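Local coordinates for sugar ABC transporter, sugar-binding protein (Streptococcus pneumoniae, PDB 2HEU), which probably binds sugars, most likely raffinose-type oligosaccharides, outside the cell and delivers them to an ABC importer, at residues W259-I264 against S344-M349; P123-A128 against E319-Y324; A245-D250 against N265-N270; W175-Y180 against T374-Y379; Q154-I159 against M221-I226. All coordinates share one frame; numbering follows the deposited sequence. Where two conformers were deposited one is given.

Contact 1 of 5, residues W259-I264 against S344-M349; sequences WAITAI and SPLAGM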
# COMPACT_ATOMS: atom_id res chain seq x y z
N TRP A 259 3.98 3.14 -5.23
CA TRP A 259 5.22 2.51 -5.65
C TRP A 259 5.57 2.88 -7.10
O TRP A 259 6.73 2.82 -7.51
CB TRP A 259 5.15 0.99 -5.51
CG TRP A 259 3.95 0.37 -6.14
CD1 TRP A 259 3.76 0.08 -7.45
CD2 TRP A 259 2.72 -0.01 -5.48
NE1 TRP A 259 2.49 -0.47 -7.65
CE2 TRP A 259 1.85 -0.51 -6.46
CE3 TRP A 259 2.27 0.07 -4.15
CZ2 TRP A 259 0.55 -0.96 -6.14
CZ3 TRP A 259 0.98 -0.37 -3.83
CH2 TRP A 259 0.17 -0.91 -4.82
N ALA A 260 4.59 3.21 -7.93
CA ALA A 260 4.79 3.35 -9.36
C ALA A 260 5.62 4.58 -9.74
O ALA A 260 6.20 4.60 -10.81
CB ALA A 260 3.45 3.37 -10.12
N ILE A 261 5.64 5.59 -8.89
CA ILE A 261 6.32 6.84 -9.28
C ILE A 261 7.81 6.59 -9.60
O ILE A 261 8.34 7.23 -10.52
CB ILE A 261 6.16 7.94 -8.22
CG1 ILE A 261 6.64 9.29 -8.74
CG2 ILE A 261 6.76 7.57 -6.88
CD1 ILE A 261 6.02 9.78 -10.05
N THR A 262 8.44 5.68 -8.92
CA THR A 262 9.84 5.40 -9.14
C THR A 262 10.05 4.91 -10.58
O THR A 262 10.93 5.41 -11.35
CB THR A 262 10.22 4.28 -8.15
OG1 THR A 262 9.80 4.65 -6.79
CG2 THR A 262 11.71 4.03 -8.20
N ALA A 263 9.20 3.95 -11.00
CA ALA A 263 9.27 3.42 -12.34
C ALA A 263 8.96 4.48 -13.38
O ALA A 263 9.58 4.54 -14.45
CB ALA A 263 8.36 2.22 -12.50
N ILE A 264 7.94 5.31 -13.13
CA ILE A 264 7.58 6.36 -14.07
C ILE A 264 8.80 7.31 -14.24
O ILE A 264 9.12 7.67 -15.39
CB ILE A 264 6.33 7.15 -13.57
CG1 ILE A 264 5.12 6.20 -13.55
CG2 ILE A 264 6.11 8.34 -14.48
CD1 ILE A 264 3.98 6.77 -12.76
N SER A 344 4.58 17.86 -5.41
CA SER A 344 5.22 16.65 -5.73
C SER A 344 4.23 15.62 -6.29
O SER A 344 3.05 15.69 -5.98
CB SER A 344 5.71 16.13 -4.44
OG SER A 344 4.59 15.81 -3.58
N PRO A 345 4.70 14.63 -7.05
CA PRO A 345 3.77 13.75 -7.75
C PRO A 345 2.79 13.03 -6.86
O PRO A 345 1.63 12.87 -7.31
CB PRO A 345 4.70 12.86 -8.56
CG PRO A 345 5.89 13.70 -8.80
CD PRO A 345 6.08 14.44 -7.50
N LEU A 346 3.18 12.59 -5.69
CA LEU A 346 2.32 11.82 -4.84
C LEU A 346 1.44 12.72 -3.95
O LEU A 346 0.71 12.17 -3.10
CB LEU A 346 3.10 10.86 -3.99
CG LEU A 346 3.86 9.72 -4.73
CD1 LEU A 346 4.57 8.83 -3.66
CD2 LEU A 346 2.90 8.94 -5.66
N ALA A 347 1.48 14.03 -4.10
CA ALA A 347 0.74 14.89 -3.17
C ALA A 347 -0.74 14.57 -3.11
O ALA A 347 -1.30 14.46 -2.04
CB ALA A 347 0.94 16.33 -3.56
N GLY A 348 -1.39 14.41 -4.24
CA GLY A 348 -2.85 14.17 -4.23
C GLY A 348 -3.19 12.84 -3.61
O GLY A 348 -4.09 12.70 -2.79
N MET A 349 -2.42 11.80 -3.98
CA MET A 349 -2.70 10.48 -3.47
C MET A 349 -2.53 10.39 -1.96
O MET A 349 -3.15 9.57 -1.33
CB MET A 349 -1.70 9.50 -4.13
CG MET A 349 -2.06 8.03 -3.91
SD MET A 349 -0.87 6.88 -4.53
CE MET A 349 -0.93 7.10 -6.25
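Ile261 provides one whole side of this contact, which is apolar, and Pro345 and Leu346 provide the other. The two branches of the isoleucine serve different partners. CG1 stands anti to the backbone N (chi1 -170°) and chi2 is bent to 55°, which carries the terminal CD1 to the proline ring, where it lies 3.7 Å from Pro345 CB; the two side chains meet at about a right angle. CG2 is placed between the backbone N and the carbonyl carbon, and from there it faces one methyl of the leucine, with Ile261 CG2 at 4.1 Å from Leu346 CD1. Hydrogen bonds act inside each segment. Ile264 N bonds to Ala260 O at 3.0 Å in the helix, and Ala347 N bonds to Ser344 O at 3.0 Å, closing a type I turn that has Pro345 and Leu346 at its corners and so presents them side by side to the isoleucine. Thr275 OG1, in strand 273-276, bonds to Pro345 O and to Met349 N, tying the turn to the sheet. Ile273 packs against both Ile261 and Pro345, while Tyr132 touches Leu346 and Met349. The contact is a helix-to-turn packing beside the three-stranded antiparallel sheet of an alpha/beta solute-binding protein.

Contact 2 of 5, residues P123-A128 against E319-Y324; sequences PFTANA and EVMQKY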
# COMPACT_ATOMS: atom_id res chain seq x y z
N PRO A 123 4.77 1.02 12.03
CA PRO A 123 4.74 1.34 10.59
C PRO A 123 5.38 2.71 10.42
O PRO A 123 4.82 3.71 10.85
CB PRO A 123 3.23 1.24 10.20
CG PRO A 123 2.51 0.85 11.54
CD PRO A 123 3.44 1.22 12.63
N PHE A 124 6.59 2.75 9.89
CA PHE A 124 7.29 4.01 9.58
C PHE A 124 6.74 4.61 8.33
O PHE A 124 6.61 5.84 8.26
CB PHE A 124 8.80 3.75 9.39
CG PHE A 124 9.48 3.23 10.60
CD1 PHE A 124 9.95 4.08 11.54
CD2 PHE A 124 9.64 1.85 10.85
CE1 PHE A 124 10.61 3.62 12.67
CE2 PHE A 124 10.26 1.39 11.96
CZ PHE A 124 10.74 2.27 12.87
N THR A 125 6.55 3.83 7.24
CA THR A 125 6.02 4.32 6.02
C THR A 125 4.91 3.42 5.56
O THR A 125 4.73 2.29 6.06
CB THR A 125 7.04 4.39 4.91
OG1 THR A 125 7.44 3.06 4.55
CG2 THR A 125 8.27 5.27 5.28
N ALA A 126 4.09 3.91 4.62
CA ALA A 126 3.03 3.11 4.03
C ALA A 126 2.92 3.42 2.59
O ALA A 126 3.34 4.48 2.14
CB ALA A 126 1.67 3.42 4.69
N ASN A 127 2.34 2.50 1.82
CA ASN A 127 1.92 2.79 0.50
C ASN A 127 0.50 3.39 0.46
O ASN A 127 -0.18 3.44 1.45
CB ASN A 127 2.14 1.59 -0.44
CG ASN A 127 1.51 0.34 0.05
OD1 ASN A 127 0.39 0.30 0.54
ND2 ASN A 127 2.24 -0.72 -0.04
N ALA A 128 0.13 3.84 -0.74
CA ALA A 128 -1.17 4.42 -1.03
C ALA A 128 -1.52 4.05 -2.45
O ALA A 128 -0.69 3.48 -3.19
CB ALA A 128 -1.19 5.90 -0.77
N GLU A 319 14.84 13.25 12.48
CA GLU A 319 15.97 13.50 11.65
C GLU A 319 16.63 12.23 11.05
O GLU A 319 17.43 12.30 10.12
CB GLU A 319 17.04 14.27 12.54
CG GLU A 319 17.63 13.50 13.75
CD GLU A 319 16.77 13.44 15.01
OE1 GLU A 319 15.64 13.96 15.02
OE2 GLU A 319 17.32 13.07 16.09
N VAL A 320 16.27 11.11 11.61
CA VAL A 320 16.71 9.81 11.04
C VAL A 320 15.73 9.35 9.94
O VAL A 320 16.17 9.12 8.82
CB VAL A 320 16.84 8.71 12.12
CG1 VAL A 320 17.27 7.43 11.54
CG2 VAL A 320 17.86 9.19 13.22
N MET A 321 14.47 9.35 10.27
CA MET A 321 13.42 9.04 9.31
C MET A 321 13.55 9.93 8.10
O MET A 321 13.33 9.50 6.95
CB MET A 321 12.05 9.04 9.96
CG MET A 321 10.92 8.65 8.99
SD MET A 321 11.09 6.85 8.65
CE MET A 321 10.71 6.89 7.02
N GLN A 322 13.92 11.23 8.30
CA GLN A 322 14.07 12.12 7.17
C GLN A 322 15.03 11.57 6.10
O GLN A 322 14.80 11.77 4.90
CB GLN A 322 14.60 13.47 7.63
CG GLN A 322 14.51 14.60 6.59
CD GLN A 322 13.12 15.09 6.40
OE1 GLN A 322 12.50 15.02 5.25
NE2 GLN A 322 12.54 15.52 7.45
N LYS A 323 16.13 10.93 6.54
CA LYS A 323 17.08 10.45 5.62
C LYS A 323 16.45 9.41 4.70
O LYS A 323 16.72 9.43 3.51
CB LYS A 323 18.27 9.83 6.35
CG LYS A 323 19.25 10.84 6.86
CD LYS A 323 20.61 10.23 7.18
CE LYS A 323 21.50 11.33 7.82
NZ LYS A 323 22.92 10.82 7.84
N TYR A 324 15.70 8.49 5.28
CA TYR A 324 15.01 7.48 4.48
C TYR A 324 13.96 8.09 3.59
O TYR A 324 13.89 7.81 2.39
CB TYR A 324 14.36 6.44 5.45
CG TYR A 324 13.69 5.31 4.75
CD1 TYR A 324 14.32 4.10 4.56
CD2 TYR A 324 12.35 5.43 4.32
CE1 TYR A 324 13.63 3.02 3.95
CE2 TYR A 324 11.74 4.41 3.72
CZ TYR A 324 12.36 3.23 3.47
OH TYR A 324 11.70 2.16 2.87
O HOH W 1 9.03 2.82 2.29
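A Met-aromatic contact between Met321 and Phe124 joins helix 318-328 to the start of the connection from strand 122-123 to strand 129-134, which lie in different sheets; such a crossing between lobes is a feature of extracellular solute-binding proteins and probably forms part of the hinge. Met321 SD lies 5.2 Å from the centroid of the Phe124 ring, approaching obliquely, and 3.9 Å from Phe124 CB. The methionine leaves the helix with CG anti to its own N (chi1 -177°), then bends at chi2 and chi3, which turns the methyl to the neighbouring residue: Met321 CE is 3.4 Å from Thr125 CG2, a tight pair. The same threonine methyl reaches the ring of Tyr324, with Thr125 CG2 at 3.9 Å from Tyr324 CE2. One water accepts from Thr125 OG1 (2.8 Å) and from Tyr324 OH (2.8 Å), and lies in the plane of the tyrosine ring. Thr125 OG1 also takes the backbone NH of Leu294, and Phe124 meets Trp296 edge-to-face. Thr125 is thus amphipathic in use: its methyl packs against the Met321 methyl and the Tyr324 ring, while its hydroxyl gives one hydrogen bond and receives another inside a buried contact.

Contact 3 of 5, residues A245-D250 against N265-N270; sequences AFARGD and NEQKPN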
# COMPACT_ATOMS: atom_id res chain seq x y z
N ALA A 245 3.58 3.90 -21.22
CA ALA A 245 2.55 4.65 -21.94
C ALA A 245 2.26 5.98 -21.17
O ALA A 245 2.09 7.03 -21.80
CB ALA A 245 1.28 3.87 -22.09
N PHE A 246 2.16 5.89 -19.85
CA PHE A 246 1.91 7.10 -19.07
C PHE A 246 3.10 8.05 -19.17
O PHE A 246 2.95 9.25 -19.39
CB PHE A 246 1.58 6.72 -17.64
CG PHE A 246 1.35 7.91 -16.76
CD1 PHE A 246 0.20 8.70 -16.88
CD2 PHE A 246 2.30 8.33 -15.84
CE1 PHE A 246 0.02 9.83 -16.15
CE2 PHE A 246 2.10 9.47 -15.07
CZ PHE A 246 0.96 10.21 -15.22
N ALA A 247 4.31 7.52 -18.97
CA ALA A 247 5.53 8.38 -18.99
C ALA A 247 5.70 9.08 -20.34
O ALA A 247 6.21 10.20 -20.40
CB ALA A 247 6.74 7.59 -18.66
N ARG A 248 5.30 8.39 -21.42
CA ARG A 248 5.43 8.95 -22.75
C ARG A 248 4.38 10.00 -23.08
O ARG A 248 4.48 10.67 -24.09
CB ARG A 248 5.28 7.87 -23.84
CG ARG A 248 6.49 6.91 -23.94
CD ARG A 248 6.29 5.92 -25.07
NE ARG A 248 5.23 4.98 -24.90
CZ ARG A 248 5.32 3.78 -24.27
NH1 ARG A 248 6.49 3.38 -23.76
NH2 ARG A 248 4.32 2.95 -24.29
N GLY A 249 3.32 10.09 -22.27
CA GLY A 249 2.19 10.97 -22.56
C GLY A 249 1.21 10.37 -23.49
O GLY A 249 0.32 11.07 -24.01
N ASP A 250 1.25 9.05 -23.71
CA ASP A 250 0.35 8.35 -24.62
C ASP A 250 -1.03 8.05 -24.00
O ASP A 250 -1.98 7.83 -24.74
CB ASP A 250 0.97 7.09 -25.14
CG ASP A 250 2.20 7.35 -26.09
OD1 ASP A 250 2.38 8.49 -26.57
OD2 ASP A 250 2.93 6.36 -26.32
N ASN A 265 9.40 7.73 -13.17
CA ASN A 265 10.52 8.73 -13.30
C ASN A 265 11.66 8.16 -14.10
O ASN A 265 12.34 8.95 -14.77
CB ASN A 265 10.94 9.22 -11.94
CG ASN A 265 9.99 10.19 -11.33
OD1 ASN A 265 9.27 10.90 -12.06
ND2 ASN A 265 10.01 10.28 -10.03
N GLU A 266 11.93 6.89 -14.06
CA GLU A 266 13.08 6.37 -14.74
C GLU A 266 12.86 6.29 -16.25
O GLU A 266 13.77 5.96 -17.03
CB GLU A 266 13.44 4.97 -14.18
CG GLU A 266 13.89 4.98 -12.75
CD GLU A 266 14.71 3.80 -12.35
OE1 GLU A 266 14.80 2.84 -13.11
OE2 GLU A 266 15.36 3.92 -11.25
N GLN A 267 11.62 6.60 -16.69
CA GLN A 267 11.31 6.72 -18.12
C GLN A 267 11.49 8.14 -18.64
O GLN A 267 11.28 8.36 -19.85
CB GLN A 267 9.86 6.25 -18.33
CG GLN A 267 9.70 4.78 -18.00
CD GLN A 267 10.52 3.87 -18.86
OE1 GLN A 267 10.75 4.16 -20.06
NE2 GLN A 267 10.98 2.74 -18.32
N LYS A 268 11.87 9.07 -17.78
CA LYS A 268 12.12 10.48 -18.22
C LYS A 268 10.91 11.15 -18.84
O LYS A 268 10.98 11.65 -19.97
CB LYS A 268 13.39 10.55 -19.15
CG LYS A 268 14.62 9.82 -18.61
CD LYS A 268 15.07 10.34 -17.25
CE LYS A 268 16.69 10.19 -17.11
NZ LYS A 268 17.06 9.00 -16.55
N PRO A 269 9.81 11.19 -18.12
CA PRO A 269 8.62 11.91 -18.65
C PRO A 269 8.92 13.37 -18.79
O PRO A 269 9.66 13.98 -18.07
CB PRO A 269 7.57 11.73 -17.56
CG PRO A 269 8.38 11.46 -16.29
CD PRO A 269 9.61 10.71 -16.76
N ASN A 270 8.30 13.92 -19.83
CA ASN A 270 8.44 15.34 -20.19
C ASN A 270 7.20 16.13 -19.80
O ASN A 270 6.71 16.98 -20.57
CB ASN A 270 8.69 15.44 -21.70
CG ASN A 270 9.13 16.73 -22.10
OD1 ASN A 270 9.85 17.44 -21.38
ND2 ASN A 270 8.70 17.13 -23.28
O HOH W 2 6.81 12.45 -21.74
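Ala247 meets Gln267 and Pro269, and the smallness of its side chain lets the two backbones come close. Ala247 CB lies 3.4 Å from Gln267 CB. Pro269 lies against the alanine carbonyl: Pro269 CA is 3.4 Å from Ala247 O, a CA-H...O contact with an angle of 128° at the hydrogen. The same oxygen takes a stronger partner, water 2, which donates to Ala247 O at 2.7 Å and accepts from Asn270 N at 2.8 Å, bridging a carbonyl in the last turn of the helix to the loop after Pro269. Further out, Gly249, with positive phi, ends the first helix in a Schellman motif, in which Asp250 N bonds to Ala245 O (2.9 Å). Arg248 NE forms a salt bridge with Asp250 OD2 at 3.0 Å; the acceptor is in the guanidinium plane, but the donor approaches 44° out of the carboxylate plane. On the other segment a type I turn runs from Asn265 to Lys268. Phe246 stacks edge-to-face with Phe271, and Ile273 touches Phe246 and Asn265. The contact thus joins the C-terminal end of helix 239-247 to the loop that leaves helix 260-265 for strand 273-276, the two helices being linked through strand 253-257.

Contact 4 of 5, residues W175-Y180 against T374-Y379; sequences WTLNGY and TLTMNY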
# COMPACT_ATOMS: atom_id res chain seq x y z
N TRP A 175 -3.34 -7.46 -10.86
CA TRP A 175 -3.05 -6.85 -9.55
C TRP A 175 -3.11 -5.35 -9.61
O TRP A 175 -3.36 -4.69 -8.59
CB TRP A 175 -1.70 -7.31 -9.02
CG TRP A 175 -0.52 -6.89 -9.83
CD1 TRP A 175 0.18 -7.61 -10.76
CD2 TRP A 175 0.17 -5.64 -9.74
NE1 TRP A 175 1.26 -6.89 -11.23
CE2 TRP A 175 1.24 -5.67 -10.63
CE3 TRP A 175 -0.02 -4.47 -9.00
CZ2 TRP A 175 2.18 -4.57 -10.79
CZ3 TRP A 175 0.85 -3.41 -9.18
CH2 TRP A 175 1.91 -3.49 -10.07
N THR A 176 -2.82 -4.73 -10.75
CA THR A 176 -2.80 -3.31 -10.85
C THR A 176 -4.12 -2.62 -10.47
O THR A 176 -4.09 -1.44 -10.11
CB THR A 176 -2.34 -2.81 -12.26
OG1 THR A 176 -3.30 -3.25 -13.23
CG2 THR A 176 -0.93 -3.27 -12.62
N LEU A 177 -5.22 -3.34 -10.61
CA LEU A 177 -6.55 -2.82 -10.28
C LEU A 177 -7.10 -3.26 -8.92
O LEU A 177 -8.23 -2.94 -8.59
CB LEU A 177 -7.56 -3.15 -11.40
CG LEU A 177 -7.26 -2.50 -12.73
CD1 LEU A 177 -8.37 -2.85 -13.71
CD2 LEU A 177 -7.05 -0.99 -12.62
N ASN A 178 -6.26 -3.96 -8.14
CA ASN A 178 -6.74 -4.34 -6.78
C ASN A 178 -7.15 -3.08 -6.02
O ASN A 178 -8.26 -3.02 -5.46
CB ASN A 178 -5.58 -5.07 -6.09
CG ASN A 178 -5.96 -5.61 -4.77
OD1 ASN A 178 -4.99 -5.65 -3.87
ND2 ASN A 178 -7.08 -6.13 -4.57
N GLY A 179 -6.28 -2.05 -5.96
CA GLY A 179 -6.66 -0.88 -5.23
C GLY A 179 -7.86 -0.17 -5.78
O GLY A 179 -8.67 0.39 -5.05
N TYR A 180 -8.04 -0.18 -7.11
CA TYR A 180 -9.15 0.49 -7.76
C TYR A 180 -10.48 -0.10 -7.27
O TYR A 180 -11.38 0.63 -6.87
CB TYR A 180 -9.00 0.41 -9.26
CG TYR A 180 -10.01 1.24 -10.01
CD1 TYR A 180 -9.74 2.51 -10.46
CD2 TYR A 180 -11.29 0.77 -10.26
CE1 TYR A 180 -10.69 3.29 -11.09
CE2 TYR A 180 -12.26 1.52 -10.88
CZ TYR A 180 -11.96 2.78 -11.30
OH TYR A 180 -12.88 3.59 -11.91
N THR A 374 -8.16 -10.97 -10.26
CA THR A 374 -8.60 -11.58 -11.51
C THR A 374 -10.05 -11.18 -11.82
O THR A 374 -10.36 -10.87 -12.95
CB THR A 374 -8.45 -13.10 -11.43
OG1 THR A 374 -7.06 -13.38 -11.24
CG2 THR A 374 -9.04 -13.83 -12.62
N LEU A 375 -10.96 -11.29 -10.82
CA LEU A 375 -12.35 -10.97 -11.13
C LEU A 375 -12.49 -9.50 -11.51
O LEU A 375 -13.35 -9.14 -12.34
CB LEU A 375 -13.28 -11.37 -10.01
CG LEU A 375 -13.20 -10.62 -8.67
CD1 LEU A 375 -14.02 -9.33 -8.66
CD2 LEU A 375 -13.61 -11.51 -7.50
N THR A 376 -11.65 -8.63 -10.96
CA THR A 376 -11.69 -7.23 -11.26
C THR A 376 -11.30 -6.98 -12.71
O THR A 376 -12.02 -6.32 -13.49
CB THR A 376 -10.77 -6.45 -10.32
OG1 THR A 376 -11.23 -6.62 -8.95
CG2 THR A 376 -10.74 -4.96 -10.66
N MET A 377 -10.14 -7.52 -13.11
CA MET A 377 -9.66 -7.29 -14.48
C MET A 377 -10.57 -8.01 -15.47
O MET A 377 -10.80 -7.51 -16.58
CB MET A 377 -8.22 -7.74 -14.61
CG MET A 377 -7.57 -7.33 -15.95
SD MET A 377 -7.53 -5.56 -16.25
CE MET A 377 -6.18 -5.08 -15.20
N ASN A 378 -11.08 -9.18 -15.11
CA ASN A 378 -11.96 -9.91 -16.06
C ASN A 378 -13.21 -9.13 -16.30
O ASN A 378 -13.77 -9.20 -17.40
CB ASN A 378 -12.30 -11.30 -15.52
CG ASN A 378 -11.20 -12.29 -15.67
OD1 ASN A 378 -10.14 -11.97 -16.19
ND2 ASN A 378 -11.32 -13.49 -15.12
N TYR A 379 -13.70 -8.36 -15.34
CA TYR A 379 -14.84 -7.48 -15.59
C TYR A 379 -14.46 -6.37 -16.56
O TYR A 379 -15.22 -6.04 -17.48
CB TYR A 379 -15.42 -6.90 -14.28
CG TYR A 379 -16.61 -6.02 -14.57
CD1 TYR A 379 -17.82 -6.60 -14.93
CD2 TYR A 379 -16.53 -4.66 -14.56
CE1 TYR A 379 -18.90 -5.83 -15.32
CE2 TYR A 379 -17.59 -3.85 -14.91
CZ TYR A 379 -18.80 -4.46 -15.31
OH TYR A 379 -19.86 -3.72 -15.72
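Thr376 OG1 is gripped twice, by Phe372 O one turn earlier in its own helix and by Asn181 ND2 from helix 178-189, which leaves the methyl of Thr376 to meet Leu177. The torsion suits both tasks: OG1 sits beside the backbone N (chi1 -62°), where it can reach back along the helix, and CG2 is anti to that N. Thr376 CG2 is 3.7 Å from Leu177 CB and 3.8 Å from Leu177 O. The branched end of the leucine is met by Met377, whose chain bends at chi2 and chi3 and so folds its methyl across the leucine branches at about a right angle. Met377 CE is 3.5 Å from Leu177 CD1, a tight carbon pair, and 3.7 Å from Leu177 CG, while Met377 SD stands 3.8 Å from Leu177 CD1. The methyl also lies 3.9 Å from Thr176 OG1, a hydroxyl already bonded to Asp173 O. Thr176 turns its other branch to the indole before it, with Thr176 CG2 3.6 Å above the plane of the Trp175 ring, toward its rim. Pro255 of strand 253-257 and Val380 also touch Leu177. Leu177 holds the N-cap position of helix 178-189; the contact packs the start of that helix, in the buried interior, against helix 370-382, near the C-terminal end of the chain.

Contact 5 of 5, residues Q154-I159 against M221-I226; sequences QLVKDI and MDILRI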
# COMPACT_ATOMS: atom_id res chain seq x y z
N GLN A 154 -17.37 11.77 -16.39
CA GLN A 154 -17.39 12.83 -17.39
C GLN A 154 -16.01 13.16 -17.87
O GLN A 154 -15.81 13.47 -19.04
CB GLN A 154 -18.12 14.06 -16.86
CG GLN A 154 -18.37 15.08 -17.94
CD GLN A 154 -19.30 14.52 -19.02
OE1 GLN A 154 -18.90 14.47 -20.24
NE2 GLN A 154 -20.46 14.03 -18.64
N LEU A 155 -15.00 13.14 -17.00
CA LEU A 155 -13.62 13.40 -17.35
C LEU A 155 -13.16 12.42 -18.41
O LEU A 155 -12.54 12.80 -19.39
CB LEU A 155 -12.78 13.31 -16.06
CG LEU A 155 -11.24 13.41 -16.32
CD1 LEU A 155 -10.85 14.72 -16.95
CD2 LEU A 155 -10.56 13.12 -15.03
N VAL A 156 -13.42 11.12 -18.19
CA VAL A 156 -13.00 10.09 -19.12
C VAL A 156 -13.67 10.35 -20.47
O VAL A 156 -13.01 10.30 -21.51
CB VAL A 156 -13.32 8.71 -18.55
CG1 VAL A 156 -13.05 7.61 -19.52
CG2 VAL A 156 -12.48 8.51 -17.29
N LYS A 157 -14.98 10.62 -20.48
CA LYS A 157 -15.67 10.88 -21.73
C LYS A 157 -15.11 12.09 -22.38
O LYS A 157 -14.96 12.14 -23.62
CB LYS A 157 -17.17 11.06 -21.46
CG LYS A 157 -17.84 9.80 -20.99
CD LYS A 157 -19.30 10.04 -20.54
CE LYS A 157 -19.88 8.81 -19.86
NZ LYS A 157 -21.24 9.17 -19.31
N ASP A 158 -14.80 13.15 -21.66
CA ASP A 158 -14.27 14.38 -22.21
C ASP A 158 -12.91 14.16 -22.84
O ASP A 158 -12.62 14.73 -23.91
CB ASP A 158 -14.15 15.49 -21.15
CG ASP A 158 -15.51 16.02 -20.72
OD1 ASP A 158 -16.58 15.68 -21.32
OD2 ASP A 158 -15.51 16.80 -19.74
N ILE A 159 -12.06 13.35 -22.22
CA ILE A 159 -10.74 13.04 -22.83
C ILE A 159 -10.91 12.31 -24.13
O ILE A 159 -10.27 12.61 -25.16
CB ILE A 159 -9.89 12.29 -21.81
CG1 ILE A 159 -9.51 13.19 -20.64
CG2 ILE A 159 -8.64 11.72 -22.51
CD1 ILE A 159 -8.94 12.42 -19.45
N MET A 221 -16.46 0.64 -11.52
CA MET A 221 -15.72 -0.19 -12.46
C MET A 221 -15.99 0.19 -13.89
O MET A 221 -15.07 0.12 -14.75
CB MET A 221 -16.03 -1.67 -12.23
CG MET A 221 -15.44 -2.27 -10.98
SD MET A 221 -13.66 -2.09 -10.80
CE MET A 221 -13.08 -2.71 -12.39
N ASP A 222 -17.23 0.60 -14.21
CA ASP A 222 -17.58 0.94 -15.55
C ASP A 222 -16.91 2.18 -16.08
O ASP A 222 -16.87 2.39 -17.29
CB ASP A 222 -19.12 1.04 -15.73
CG ASP A 222 -19.77 -0.29 -15.91
OD1 ASP A 222 -19.10 -1.29 -16.23
OD2 ASP A 222 -21.03 -0.36 -15.80
N ILE A 223 -16.33 3.01 -15.20
CA ILE A 223 -15.51 4.13 -15.69
C ILE A 223 -14.39 3.62 -16.57
O ILE A 223 -13.99 4.25 -17.54
CB ILE A 223 -15.00 4.95 -14.48
CG1 ILE A 223 -16.17 5.58 -13.74
CG2 ILE A 223 -13.99 6.01 -14.91
CD1 ILE A 223 -15.84 6.22 -12.39
N LEU A 224 -13.84 2.44 -16.20
CA LEU A 224 -12.75 1.81 -16.96
C LEU A 224 -13.18 1.12 -18.21
O LEU A 224 -12.35 0.60 -18.97
CB LEU A 224 -11.97 0.84 -16.05
CG LEU A 224 -11.44 1.40 -14.76
CD1 LEU A 224 -10.64 0.31 -14.03
CD2 LEU A 224 -10.61 2.68 -14.97
N ARG A 225 -14.50 1.08 -18.47
CA ARG A 225 -15.13 0.40 -19.61
C ARG A 225 -15.72 1.40 -20.59
O ARG A 225 -16.29 0.99 -21.60
CB ARG A 225 -16.20 -0.60 -19.12
CG ARG A 225 -15.65 -1.66 -18.18
CD ARG A 225 -16.32 -3.03 -18.38
NE ARG A 225 -16.01 -3.76 -19.62
CZ ARG A 225 -16.73 -3.85 -20.73
NH1 ARG A 225 -17.96 -3.38 -20.77
NH2 ARG A 225 -16.24 -4.51 -21.76
N ILE A 226 -15.63 2.71 -20.33
CA ILE A 226 -16.15 3.71 -21.28
C ILE A 226 -15.49 3.43 -22.64
O ILE A 226 -14.28 3.17 -22.73
CB ILE A 226 -15.92 5.10 -20.73
CG1 ILE A 226 -16.85 5.31 -19.51
CG2 ILE A 226 -16.04 6.18 -21.78
CD1 ILE A 226 -16.52 6.57 -18.68
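Val156 and Ile226 are brought together by their torsions. Val156 has CG1 anti to its backbone N (chi1 174°) and CG2 beside it, which points one methyl at Ile226 and the other at Ile223. Ile226 keeps CG1 beside its own N and then runs extended (chi2 168°), sending CD1 to the valine while CG2, anti to the N, faces Val156 CG1 and the lysine stem. The CG1 arm of the fork meets the residue that leaves helical geometry: Val156 CG1 is 3.7 Å from Ile226 CD1 and 4.0 Å from Ile226 CB. The other arm is met methyl to methyl, with Val156 CG2 at 3.8 Å from Ile223 CG2. At the outer margin the aliphatic part of Lys157 lies across Ile226 at about a right angle, with Lys157 CG at 4.1 Å from Ile226 CG2; beyond CG the lysine is extended, carrying its charged end away from this apolar patch. The contact is thus wholly apolar, a valine against two isoleucines three residues apart with a lysine stem at the outer edge. The chain keeps near-helical angles up to Leu224, whose N bonds to Met221 O at 3.0 Å. Phe167 packs against both Val156 and Leu224, and Tyr180 touches Ile223 and Leu224. Helix 149-161 therefore rests on the chain leaving helix 212-222; behind the first, Leu155 and Ile159 reach Met253 in strand 253-257, and from the second, Met221 packs against helices 178-189 and 370-382.

In the fold
Contacts 2 and 4 are buried, contacts 3 and 5 only partly so, and contact 1 lies at the surface. Helix 260-265 and its exit serve contacts 1 and 3, where Ile264 touches both Phe246 and Pro269. Contacts 4 and 5 are joined by a probable hydrogen bond between Tyr379 OH and Asp222 OD1, 2.6 Å apart. Contact 2 lies on the opposite side of the chain's centre from these two, yet its connecting segment reaches contact 1 through Asn127 and Ala128. Water bridges occur in contacts 2 and 3, sulfur in contacts 2 and 4, while contacts 1 and 5 meet through aliphatic carbons alone.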